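Local coordinates for protein thermophilic dibenzothiophene desulfurization enzyme C (Paenibacillus sp. A11-2, PDB 5XDE) that probably catalyses the two-step oxidation of dibenzothiophene to its 5-oxide and 5,5-dioxide with FMNH2 and O2, as a flavin monooxygenase of the DszC family, at residues Gly92-Asn97 with Trp122-Ala127; Phe158-Ala163 with Thr210-Val215; His257-Ile262 with Arg383-His388. All coordinates share one frame; numbering follows the deposited sequence.

Interaction 1: residues Gly92-Asn97 with Trp122-Ala127. With FMN (flavin mononucleotide), chain E.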
loop_
_atom_site.group_PDB
_atom_site.type_symbol
_atom_site.label_atom_id
_atom_site.label_comp_id
_atom_site.label_asym_id
_atom_site.label_seq_id
_atom_site.Cartn_x
_atom_site.Cartn_y
_atom_site.Cartn_z
ATOM N N GLY A 92 6.666 -4.139 30.124
ATOM C CA GLY A 92 6.939 -2.791 29.633
ATOM C C GLY A 92 6.233 -1.723 30.448
ATOM O O GLY A 92 6.817 -0.683 30.765
ATOM N N TYR A 93 4.970 -1.960 30.805
ATOM C CA TYR A 93 4.233 -0.964 31.576
ATOM C C TYR A 93 4.814 -0.794 32.970
ATOM O O TYR A 93 4.753 0.304 33.531
ATOM C CB TYR A 93 2.758 -1.341 31.690
ATOM C CG TYR A 93 1.934 -0.879 30.529
ATOM C CD1 TYR A 93 0.851 -0.039 30.717
ATOM C CD2 TYR A 93 2.244 -1.283 29.237
ATOM C CE1 TYR A 93 0.087 0.392 29.651
ATOM C CE2 TYR A 93 1.499 -0.853 28.164
ATOM C CZ TYR A 93 0.411 -0.020 28.375
ATOM O OH TYR A 93 -0.352 0.393 27.296
ATOM N N HIS A 94 5.333 -1.874 33.558
ATOM C CA HIS A 94 6.067 -1.738 34.815
ATOM C C HIS A 94 7.131 -0.656 34.701
ATOM O O HIS A 94 7.285 0.171 35.607
ATOM C CB HIS A 94 6.699 -3.077 35.195
ATOM C CG HIS A 94 7.771 -2.983 36.241
ATOM N ND1 HIS A 94 7.498 -3.078 37.584
ATOM C CD2 HIS A 94 9.116 -2.848 36.135
ATOM C CE1 HIS A 94 8.623 -2.975 38.270
ATOM N NE2 HIS A 94 9.621 -2.845 37.416
ATOM N N PHE A 95 7.842 -0.617 33.569
ATOM C CA PHE A 95 8.902 0.371 33.401
ATOM C C PHE A 95 8.366 1.750 33.055
ATOM O O PHE A 95 9.013 2.744 33.391
ATOM C CB PHE A 95 9.905 -0.109 32.357
ATOM C CG PHE A 95 10.802 -1.189 32.887
ATOM C CD1 PHE A 95 11.821 -0.877 33.763
ATOM C CD2 PHE A 95 10.578 -2.520 32.579
ATOM C CE1 PHE A 95 12.635 -1.881 34.302
ATOM C CE2 PHE A 95 11.393 -3.521 33.115
ATOM C CZ PHE A 95 12.418 -3.192 33.973
ATOM N N SER A 96 7.209 1.845 32.389
ATOM C CA SER A 96 6.558 3.151 32.285
ATOM C C SER A 96 6.173 3.680 33.664
ATOM O O SER A 96 6.376 4.865 33.965
ATOM C CB SER A 96 5.326 3.079 31.385
ATOM O OG SER A 96 4.649 4.332 31.390
ATOM N N ASN A 97 5.614 2.812 34.513
ATOM C CA ASN A 97 5.285 3.209 35.877
ATOM C C ASN A 97 6.541 3.574 36.655
ATOM O O ASN A 97 6.562 4.580 37.379
ATOM C CB ASN A 97 4.524 2.078 36.586
ATOM C CG ASN A 97 3.187 1.745 35.915
ATOM O OD1 ASN A 97 2.527 2.615 35.350
ATOM N ND2 ASN A 97 2.791 0.464 35.975
ATOM N N TRP A 122 8.695 -5.830 43.697
ATOM C CA TRP A 122 7.566 -5.079 43.165
ATOM C C TRP A 122 7.412 -5.244 41.655
ATOM O O TRP A 122 8.367 -5.067 40.893
ATOM C CB TRP A 122 7.739 -3.596 43.469
ATOM C CG TRP A 122 7.534 -3.223 44.893
ATOM C CD1 TRP A 122 7.287 -4.058 45.947
ATOM C CD2 TRP A 122 7.592 -1.898 45.429
ATOM N NE1 TRP A 122 7.171 -3.324 47.109
ATOM C CE2 TRP A 122 7.352 -1.996 46.817
ATOM C CE3 TRP A 122 7.803 -0.637 44.866
ATOM C CZ2 TRP A 122 7.327 -0.876 47.654
ATOM C CZ3 TRP A 122 7.778 0.481 45.705
ATOM C CH2 TRP A 122 7.539 0.349 47.077
ATOM N N PHE A 123 6.184 -5.531 41.238
ATOM C CA PHE A 123 5.767 -5.541 39.842
ATOM C C PHE A 123 4.685 -4.468 39.771
ATOM O O PHE A 123 3.604 -4.627 40.352
ATOM C CB PHE A 123 5.266 -6.944 39.457
ATOM C CG PHE A 123 5.291 -7.258 37.978
ATOM C CD1 PHE A 123 4.977 -6.299 37.030
ATOM C CD2 PHE A 123 5.613 -8.540 37.549
ATOM C CE1 PHE A 123 4.989 -6.617 35.672
ATOM C CE2 PHE A 123 5.631 -8.873 36.192
ATOM C CZ PHE A 123 5.315 -7.904 35.251
ATOM N N LEU A 124 4.991 -3.339 39.127
ATOM C CA LEU A 124 4.155 -2.156 39.269
ATOM C C LEU A 124 2.970 -2.199 38.316
ATOM O O LEU A 124 3.086 -2.667 37.180
ATOM C CB LEU A 124 4.973 -0.887 39.015
ATOM C CG LEU A 124 6.157 -0.665 39.960
ATOM C CD1 LEU A 124 6.902 0.602 39.583
ATOM C CD2 LEU A 124 5.701 -0.568 41.409
ATOM N N GLY A 125 1.819 -1.732 38.802
ATOM C CA GLY A 125 0.628 -1.567 38.000
ATOM C C GLY A 125 0.170 -0.117 38.048
ATOM O O GLY A 125 0.737 0.713 38.759
ATOM N N ASN A 126 -0.878 0.177 37.282
ATOM C CA ASN A 126 -1.348 1.553 37.279
ATOM C C ASN A 126 -2.851 1.590 37.074
ATOM O O ASN A 126 -3.432 0.685 36.470
ATOM C CB ASN A 126 -0.652 2.391 36.197
ATOM C CG ASN A 126 -1.200 2.124 34.825
ATOM O OD1 ASN A 126 -2.052 2.868 34.323
ATOM N ND2 ASN A 126 -0.739 1.038 34.209
ATOM N N ALA A 127 -3.466 2.652 37.594
ATOM C CA ALA A 127 -4.883 2.953 37.400
ATOM C C ALA A 127 -4.975 4.433 37.033
ATOM O O ALA A 127 -4.930 5.300 37.912
ATOM C CB ALA A 127 -5.689 2.626 38.652
HETATM N N1 FMN E . -4.572 3.327 29.778
HETATM C C2 FMN E . -3.886 3.610 30.942
HETATM O O2 FMN E . -4.056 4.704 31.479
HETATM N N3 FMN E . -3.020 2.674 31.491
HETATM C C4 FMN E . -2.843 1.447 30.873
HETATM O O4 FMN E . -2.078 0.614 31.375
HETATM C C4A FMN E . -3.545 1.160 29.696
HETATM N N5 FMN E . -3.380 -0.061 29.071
HETATM C C5A FMN E . -4.064 -0.344 27.904
HETATM C C6 FMN E . -3.887 -1.584 27.284
HETATM C C7 FMN E . -4.562 -1.901 26.107
HETATM C C7M FMN E . -4.333 -3.257 25.478
HETATM C C8 FMN E . -5.429 -0.953 25.559
HETATM C C8M FMN E . -6.197 -1.222 24.300
HETATM C C9 FMN E . -5.611 0.282 26.181
HETATM C C9A FMN E . -4.935 0.601 27.358
HETATM N N10 FMN E . -5.092 1.846 27.967
HETATM C C10 FMN E . -4.410 2.108 29.146
HETATM C "C1'" FMN E . -6.076 2.871 27.431
HETATM C "C2'" FMN E . -5.722 3.704 26.212
HETATM O "O2'" FMN E . -4.665 4.581 26.543
HETATM C "C3'" FMN E . -6.953 4.516 25.770
HETATM O "O3'" FMN E . -7.456 5.236 26.877
HETATM C "C4'" FMN E . -8.094 3.659 25.205
HETATM O "O4'" FMN E . -7.554 2.704 24.326
HETATM C "C5'" FMN E . -9.167 4.493 24.493
HETATM O "O5'" FMN E . -10.142 3.662 23.882
HETATM P P FMN E . -11.039 4.165 22.626
HETATM O O1P FMN E . -10.170 4.172 21.374
HETATM O O2P FMN E . -12.235 3.252 22.414
HETATM O O3P FMN E . -11.556 5.559 22.909
HETATM O O HOH W 1 0.899 -1.222 34.662
#
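His94 and Leu124 join two domains of an acyl-CoA dehydrogenase fold here: helix 85-104 of the N-terminal helical part runs past strand 124-127, where the middle beta domain begins. The short helix and strand axes come within 7.1 Å of each other. Leu124 N donates to His94 ND1 at 3.0 Å, almost straight and in the imidazole plane, at the ring edge. That placement depends on His94 CG being anti to its backbone N (chi1 164°), which swings the ring off the helix toward the incoming strand. The second ring nitrogen, NE2, bonds to Leu55 O, a pattern consistent with a neutral imidazole protonated at NE2. Leu124 then packs its CB against the same ND1 atom, while the Phe123 ring meets His94 CB obliquely, its CE1 4.0 Å from that carbon.

One helical turn on, Asn97 sits over the strand. Its CB lies 3.9 Å from Leu124 CB, and OD1 approaches Asn126 CB at 3.3 Å, the two side chains crossing at about a right angle with amide planes 54° apart.

Asn126 binds the pyrimidine edge of the flavin. Its CG stands between the backbone N and the carbonyl carbon (chi1 77°), which lifts the amide toward that end of FMN. There OD1 accepts from FMN N3 at 3.0 Å and also takes a bond from Ser128 OG, while ND2 turns to FMN O4, an atom whose position is less sure. Tyr93, from the helix, brings its ring edge to Asn126 ND2. A single water ties the two asparagines together, accepting from Asn97 ND2 at 2.9 Å and from Asn126 ND2 at 2.8 Å.

Interaction 2: residues Phe158-Ala163 with Thr210-Val215. With FMN (flavin mononucleotide), chain E.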
loop_
_atom_site.group_PDB
_atom_site.type_symbol
_atom_site.label_atom_id
_atom_site.label_comp_id
_atom_site.label_asym_id
_atom_site.label_seq_id
_atom_site.Cartn_x
_atom_site.Cartn_y
_atom_site.Cartn_z
ATOM N N PHE A 158 -8.874 0.315 31.941
ATOM C CA PHE A 158 -7.625 -0.093 31.288
ATOM C C PHE A 158 -6.450 -0.066 32.264
ATOM O O PHE A 158 -5.374 0.463 31.974
ATOM C CB PHE A 158 -7.337 0.776 30.060
ATOM C CG PHE A 158 -8.234 0.490 28.889
ATOM C CD1 PHE A 158 -8.020 -0.625 28.089
ATOM C CD2 PHE A 158 -9.283 1.337 28.578
ATOM C CE1 PHE A 158 -8.842 -0.889 26.997
ATOM C CE2 PHE A 158 -10.112 1.078 27.491
ATOM C CZ PHE A 158 -9.890 -0.038 26.700
ATOM N N CYS A 159 -6.657 -0.660 33.440
ATOM C CA CYS A 159 -5.644 -0.641 34.494
ATOM C C CYS A 159 -4.696 -1.819 34.291
ATOM O O CYS A 159 -4.728 -2.821 35.008
ATOM C CB CYS A 159 -6.305 -0.669 35.866
ATOM S SG CYS A 159 -7.475 0.677 36.110
ATOM N N SER A 160 -3.825 -1.686 33.293
ATOM C CA SER A 160 -2.907 -2.766 32.967
ATOM C C SER A 160 -2.108 -3.181 34.194
ATOM O O SER A 160 -1.601 -2.339 34.944
ATOM C CB SER A 160 -1.960 -2.345 31.840
ATOM O OG SER A 160 -2.630 -2.356 30.592
ATOM N N GLY A 161 -2.003 -4.492 34.389
ATOM C CA GLY A 161 -1.209 -5.036 35.470
ATOM C C GLY A 161 -1.706 -4.698 36.853
ATOM O O GLY A 161 -0.918 -4.729 37.806
ATOM N N SER A 162 -2.997 -4.367 36.993
ATOM C CA SER A 162 -3.549 -4.033 38.302
ATOM C C SER A 162 -3.771 -5.273 39.158
ATOM O O SER A 162 -3.712 -5.191 40.390
ATOM C CB SER A 162 -4.859 -3.258 38.141
ATOM O OG SER A 162 -5.786 -3.977 37.353
ATOM N N ALA A 163 -4.032 -6.419 38.538
ATOM C CA ALA A 163 -4.097 -7.673 39.273
ATOM C C ALA A 163 -2.691 -8.158 39.602
ATOM O O ALA A 163 -1.798 -8.138 38.751
ATOM C CB ALA A 163 -4.840 -8.739 38.463
ATOM N N THR A 210 -3.309 -9.232 30.154
ATOM C CA THR A 210 -2.759 -7.995 30.703
ATOM C C THR A 210 -3.549 -7.458 31.893
ATOM O O THR A 210 -3.089 -6.508 32.542
ATOM C CB THR A 210 -2.673 -6.895 29.627
ATOM O OG1 THR A 210 -3.976 -6.598 29.114
ATOM C CG2 THR A 210 -1.748 -7.313 28.494
ATOM N N ASP A 211 -4.720 -8.023 32.195
ATOM C CA ASP A 211 -5.512 -7.586 33.346
ATOM C C ASP A 211 -5.830 -6.095 33.269
ATOM O O ASP A 211 -5.803 -5.380 34.275
ATOM C CB ASP A 211 -4.800 -7.911 34.664
ATOM C CG ASP A 211 -4.609 -9.405 34.877
ATOM O OD1 ASP A 211 -5.607 -10.087 35.189
ATOM O OD2 ASP A 211 -3.460 -9.890 34.743
ATOM N N SER A 212 -6.130 -5.615 32.065
ATOM C CA SER A 212 -6.390 -4.194 31.847
ATOM C C SER A 212 -7.850 -3.838 32.059
ATOM O O SER A 212 -8.421 -3.052 31.297
ATOM C CB SER A 212 -5.926 -3.789 30.449
ATOM O OG SER A 212 -4.553 -4.098 30.270
ATOM N N GLY A 213 -8.480 -4.405 33.084
ATOM C CA GLY A 213 -9.843 -4.078 33.440
ATOM C C GLY A 213 -9.915 -2.853 34.331
ATOM O O GLY A 213 -8.967 -2.070 34.435
ATOM N N SER A 214 -11.056 -2.699 34.999
ATOM C CA SER A 214 -11.342 -1.508 35.785
ATOM C C SER A 214 -10.965 -1.697 37.256
ATOM O O SER A 214 -10.833 -2.819 37.753
ATOM C CB SER A 214 -12.820 -1.144 35.661
ATOM O OG SER A 214 -13.629 -2.267 35.963
ATOM N N VAL A 215 -10.788 -0.565 37.949
ATOM C CA VAL A 215 -10.424 -0.527 39.366
ATOM C C VAL A 215 -11.222 0.580 40.041
ATOM O O VAL A 215 -11.300 1.699 39.522
ATOM C CB VAL A 215 -8.917 -0.285 39.581
ATOM C CG1 VAL A 215 -8.596 -0.245 41.075
ATOM C CG2 VAL A 215 -8.090 -1.352 38.870
HETATM N N1 FMN E . -4.572 3.327 29.778
HETATM C C2 FMN E . -3.886 3.610 30.942
HETATM O O2 FMN E . -4.056 4.704 31.479
HETATM N N3 FMN E . -3.020 2.674 31.491
HETATM C C4 FMN E . -2.843 1.447 30.873
HETATM O O4 FMN E . -2.078 0.614 31.375
HETATM C C4A FMN E . -3.545 1.160 29.696
HETATM N N5 FMN E . -3.380 -0.061 29.071
HETATM C C5A FMN E . -4.064 -0.344 27.904
HETATM C C6 FMN E . -3.887 -1.584 27.284
HETATM C C7 FMN E . -4.562 -1.901 26.107
HETATM C C7M FMN E . -4.333 -3.257 25.478
HETATM C C8 FMN E . -5.429 -0.953 25.559
HETATM C C8M FMN E . -6.197 -1.222 24.300
HETATM C C9 FMN E . -5.611 0.282 26.181
HETATM C C9A FMN E . -4.935 0.601 27.358
HETATM N N10 FMN E . -5.092 1.846 27.967
HETATM C C10 FMN E . -4.410 2.108 29.146
HETATM C "C1'" FMN E . -6.076 2.871 27.431
HETATM C "C2'" FMN E . -5.722 3.704 26.212
HETATM O "O2'" FMN E . -4.665 4.581 26.543
HETATM C "C3'" FMN E . -6.953 4.516 25.770
HETATM O "O3'" FMN E . -7.456 5.236 26.877
HETATM C "C4'" FMN E . -8.094 3.659 25.205
HETATM O "O4'" FMN E . -7.554 2.704 24.326
HETATM C "C5'" FMN E . -9.167 4.493 24.493
HETATM O "O5'" FMN E . -10.142 3.662 23.882
HETATM P P FMN E . -11.039 4.165 22.626
HETATM O O1P FMN E . -10.170 4.172 21.374
HETATM O O2P FMN E . -12.235 3.252 22.414
HETATM O O3P FMN E . -11.556 5.559 22.909
HETATM O O HOH W 2 -11.047 -1.478 31.489
HETATM O O HOH W 3 -1.299 -8.388 35.988
#
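This is a buried loop-to-loop contact in the middle beta domain, in which residues 158-163 and 210-215 are joined largely by their main chains beside the flavin. Cys159 N donates to Gly213 O at 2.9 Å, and Gly161 N donates to Thr210 O, also at 2.9 Å. Beside the first of these, Phe158 CA lies 3.1 Å from Ser212 O in a CA-H...O contact.

Cys159 to Ser162 form a type II turn, with Gly161 at its third position, where the positive phi suits glycine. Ser162 closes the turn twice on Cys159 O, through its backbone N and through OG at 2.8 Å; OG reaches that carbonyl because it stands between the backbone N and the carbonyl carbon (chi1 56°). Cys159 SG turns instead to Val215 CG2, an apolar touch at 3.5 Å.

The polar heart is a row of hydroxyls. Ser160 OG donates to FMN N5 at 2.9 Å, lies 2.6 Å from Ser212 OG, and also bonds to His89 NE2. Ser212 OG in turn is hydrogen-bonded to Thr210 OG1. Ser212 and His89 thus flank the hydroxyl that bonds N5, and both may fix its position. Phe158 lies over one face of the isoalloxazine, its ring nearly parallel to the flavin, with CB 3.3 Å from FMN N10, and meets Ala369 of the second subunit. At the far end, a water bridges Ala163 O and Asp211 OD2, while OD1 is held by Thr41 OG1.

Within the fold, the first loop leads from strand 155-156 to strand 167-174 and the second feeds into strand 215-222, while helix 85-104 borders the pair through Ser86, His89 and Tyr93.

Interaction 3: residues His257-Ile262 with Arg383-His388. With FMN (flavin mononucleotide), chain E.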
loop_
_atom_site.group_PDB
_atom_site.type_symbol
_atom_site.label_atom_id
_atom_site.label_comp_id
_atom_site.label_asym_id
_atom_site.label_seq_id
_atom_site.Cartn_x
_atom_site.Cartn_y
_atom_site.Cartn_z
ATOM N N HIS A 257 8.325 -0.937 21.111
ATOM C CA HIS A 257 9.098 -2.163 21.207
ATOM C C HIS A 257 8.192 -3.376 21.401
ATOM O O HIS A 257 8.576 -4.488 21.021
ATOM C CB HIS A 257 10.139 -2.051 22.334
ATOM C CG HIS A 257 11.390 -1.331 21.921
ATOM N ND1 HIS A 257 11.451 0.040 21.801
ATOM C CD2 HIS A 257 12.607 -1.795 21.550
ATOM C CE1 HIS A 257 12.654 0.392 21.379
ATOM N NE2 HIS A 257 13.375 -0.702 21.216
ATOM N N LEU A 258 6.995 -3.186 21.971
ATOM C CA LEU A 258 6.006 -4.265 21.975
ATOM C C LEU A 258 5.612 -4.638 20.559
ATOM O O LEU A 258 5.535 -5.822 20.216
ATOM C CB LEU A 258 4.750 -3.867 22.741
ATOM C CG LEU A 258 4.802 -3.559 24.227
ATOM C CD1 LEU A 258 3.367 -3.277 24.711
ATOM C CD2 LEU A 258 5.411 -4.741 24.957
ATOM N N TYR A 259 5.325 -3.630 19.728
ATOM C CA TYR A 259 4.928 -3.916 18.353
ATOM C C TYR A 259 6.068 -4.561 17.573
ATOM O O TYR A 259 5.835 -5.494 16.789
ATOM C CB TYR A 259 4.433 -2.633 17.668
ATOM C CG TYR A 259 3.333 -1.934 18.420
ATOM C CD1 TYR A 259 2.552 -2.610 19.357
ATOM C CD2 TYR A 259 3.076 -0.586 18.216
ATOM C CE1 TYR A 259 1.566 -1.974 20.065
ATOM C CE2 TYR A 259 2.085 0.068 18.921
ATOM C CZ TYR A 259 1.329 -0.619 19.840
ATOM O OH TYR A 259 0.346 0.047 20.529
ATOM N N LEU A 260 7.314 -4.095 17.771
ATOM C CA LEU A 260 8.419 -4.720 17.056
ATOM C C LEU A 260 8.685 -6.134 17.552
ATOM O O LEU A 260 9.096 -6.991 16.770
ATOM C CB LEU A 260 9.692 -3.877 17.173
ATOM C CG LEU A 260 9.566 -2.483 16.552
ATOM C CD1 LEU A 260 10.882 -1.748 16.715
ATOM C CD2 LEU A 260 9.134 -2.564 15.069
ATOM N N GLY A 261 8.488 -6.390 18.847
ATOM C CA GLY A 261 8.663 -7.750 19.341
ATOM C C GLY A 261 7.614 -8.696 18.782
ATOM O O GLY A 261 7.929 -9.808 18.343
ATOM N N ILE A 262 6.354 -8.259 18.791
ATOM C CA ILE A 262 5.278 -9.050 18.185
ATOM C C ILE A 262 5.588 -9.335 16.720
ATOM O O ILE A 262 5.404 -10.460 16.237
ATOM C CB ILE A 262 3.924 -8.330 18.330
ATOM C CG1 ILE A 262 3.501 -8.249 19.805
ATOM C CG2 ILE A 262 2.864 -9.040 17.472
ATOM C CD1 ILE A 262 2.242 -7.427 20.066
ATOM N N ARG A 383 -3.484 -6.085 16.916
ATOM C CA ARG A 383 -4.684 -5.334 16.560
ATOM C C ARG A 383 -5.348 -4.709 17.781
ATOM O O ARG A 383 -5.933 -3.618 17.682
ATOM C CB ARG A 383 -5.665 -6.247 15.815
ATOM C CG ARG A 383 -6.982 -5.561 15.393
ATOM C CD ARG A 383 -6.810 -4.511 14.272
ATOM N NE ARG A 383 -6.139 -3.289 14.743
ATOM C CZ ARG A 383 -5.797 -2.268 13.960
ATOM N NH1 ARG A 383 -6.078 -2.295 12.657
ATOM N NH2 ARG A 383 -5.153 -1.226 14.474
ATOM N N THR A 384 -5.270 -5.377 18.941
ATOM C CA THR A 384 -5.883 -4.838 20.149
ATOM C C THR A 384 -5.072 -3.667 20.683
ATOM O O THR A 384 -5.614 -2.581 20.923
ATOM C CB THR A 384 -6.019 -5.944 21.207
ATOM O OG1 THR A 384 -6.949 -6.934 20.743
ATOM C CG2 THR A 384 -6.512 -5.375 22.541
ATOM N N HIS A 385 -3.761 -3.857 20.832
ATOM C CA HIS A 385 -2.953 -2.864 21.522
ATOM C C HIS A 385 -2.797 -1.592 20.699
ATOM O O HIS A 385 -2.812 -0.485 21.254
ATOM C CB HIS A 385 -1.585 -3.437 21.857
ATOM C CG HIS A 385 -0.870 -2.665 22.918
ATOM N ND1 HIS A 385 -0.313 -1.425 22.690
ATOM C CD2 HIS A 385 -0.638 -2.950 24.222
ATOM C CE1 HIS A 385 0.232 -0.979 23.810
ATOM N NE2 HIS A 385 0.057 -1.890 24.753
ATOM N N THR A 386 -2.634 -1.730 19.378
ATOM C CA THR A 386 -2.304 -0.581 18.536
ATOM C C THR A 386 -3.387 0.468 18.550
ATOM O O THR A 386 -3.163 1.576 18.050
ATOM C CB THR A 386 -2.084 -0.998 17.083
ATOM O OG1 THR A 386 -3.171 -1.833 16.666
ATOM C CG2 THR A 386 -0.752 -1.696 16.914
ATOM N N LEU A 387 -4.569 0.120 19.028
ATOM C CA LEU A 387 -5.642 1.073 19.216
ATOM C C LEU A 387 -5.487 1.847 20.524
ATOM O O LEU A 387 -6.374 2.640 20.861
ATOM C CB LEU A 387 -6.983 0.339 19.168
ATOM C CG LEU A 387 -7.180 -0.577 17.942
ATOM C CD1 LEU A 387 -8.388 -1.467 18.099
ATOM C CD2 LEU A 387 -7.301 0.256 16.667
ATOM N N HIS A 388 -4.373 1.629 21.241
ATOM C CA HIS A 388 -4.122 2.281 22.527
ATOM C C HIS A 388 -4.338 3.785 22.430
ATOM O O HIS A 388 -5.040 4.383 23.253
ATOM C CB HIS A 388 -2.692 1.971 22.988
ATOM C CG HIS A 388 -2.409 2.357 24.407
ATOM N ND1 HIS A 388 -2.089 3.646 24.778
ATOM C CD2 HIS A 388 -2.380 1.619 25.544
ATOM C CE1 HIS A 388 -1.889 3.688 26.085
ATOM N NE2 HIS A 388 -2.060 2.472 26.573
HETATM N N1 FMN E . -4.572 3.327 29.778
HETATM C C2 FMN E . -3.886 3.610 30.942
HETATM O O2 FMN E . -4.056 4.704 31.479
HETATM N N3 FMN E . -3.020 2.674 31.491
HETATM C C4 FMN E . -2.843 1.447 30.873
HETATM O O4 FMN E . -2.078 0.614 31.375
HETATM C C4A FMN E . -3.545 1.160 29.696
HETATM N N5 FMN E . -3.380 -0.061 29.071
HETATM C C5A FMN E . -4.064 -0.344 27.904
HETATM C C6 FMN E . -3.887 -1.584 27.284
HETATM C C7 FMN E . -4.562 -1.901 26.107
HETATM C C7M FMN E . -4.333 -3.257 25.478
HETATM C C8 FMN E . -5.429 -0.953 25.559
HETATM C C8M FMN E . -6.197 -1.222 24.300
HETATM C C9 FMN E . -5.611 0.282 26.181
HETATM C C9A FMN E . -4.935 0.601 27.358
HETATM N N10 FMN E . -5.092 1.846 27.967
HETATM C C10 FMN E . -4.410 2.108 29.146
HETATM C "C1'" FMN E . -6.076 2.871 27.431
HETATM C "C2'" FMN E . -5.722 3.704 26.212
HETATM O "O2'" FMN E . -4.665 4.581 26.543
HETATM C "C3'" FMN E . -6.953 4.516 25.770
HETATM O "O3'" FMN E . -7.456 5.236 26.877
HETATM C "C4'" FMN E . -8.094 3.659 25.205
HETATM O "O4'" FMN E . -7.554 2.704 24.326
HETATM C "C5'" FMN E . -9.167 4.493 24.493
HETATM O "O5'" FMN E . -10.142 3.662 23.882
HETATM P P FMN E . -11.039 4.165 22.626
HETATM O O1P FMN E . -10.170 4.172 21.374
HETATM O O2P FMN E . -12.235 3.252 22.414
HETATM O O3P FMN E . -11.556 5.559 22.909
HETATM O O HOH W 4 -0.898 2.543 20.407
#
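Leu258 and Tyr259, on helix 247-276, reach across to the end of helix 376-385 and the turn beyond it. Arg383 takes no part in this and instead forms a salt bridge with Glu361 of the second subunit; its NH2 makes a weak bond to Thr386 OG1, which is bonded chiefly to Ala382 O. Next, Thr384 brings its carbonyl O to 3.7 Å from the FMN methyl C8M.

His385 is the centre of the contact. With CG anti to the backbone N (chi1 -162°), its ring projects at the tyrosine, and ND1 shares a hydrogen bond of 2.7 Å with Tyr259 OH. The two rings meet obliquely, their planes 73° apart. Leu258 CD1 comes in obliquely to 3.6 Å from NE2 of the same imidazole.

Thr386 covers a face of the tyrosine: CG2 stands over the ring centre, 3.8 Å from the centroid of Tyr259 and 13° off the normal, a CH-pi contact. A water bonded to Tyr259 OH reaches weakly to Thr386 O, giving the buried phenol a second polar partner.

Leu387 packs on Ala365 of the second subunit, and His388 completes a type I turn by donating its N to His385 O. The imidazole of His388 lies against the cofactor, with CD2 3.3 Å from FMN C9A and FMN O2' over one ring face; the backbone O of His388 accepts from FMN O4' at 3.2 Å.

Two helices of the C-terminal helical domain thus meet beside the flavin, in the acyl-CoA dehydrogenase-like FMN pocket that a neighbouring subunit helps to build.

How the interactions relate
The three contacts follow one another along the chain without overlap and converge on one FMN. Interaction 1 joins the N-terminal helices to the start of the sheet, interaction 2 lies within the middle beta domain, and interaction 3 within the C-terminal helices. Centres of interactions 1 and 2 are about 11 Å apart and the two touch, Asn126 and Tyr93 packing on Cys159 and Ser160. Interaction 3 lies about 17 Å from each by centres; it meets interaction 1 where Tyr93 nears His385 and His388, but stays about 6 Å from interaction 2 at the nearest atoms. Helix 85-104 therefore runs between the other two domains, and all three supply walls of the flavin site.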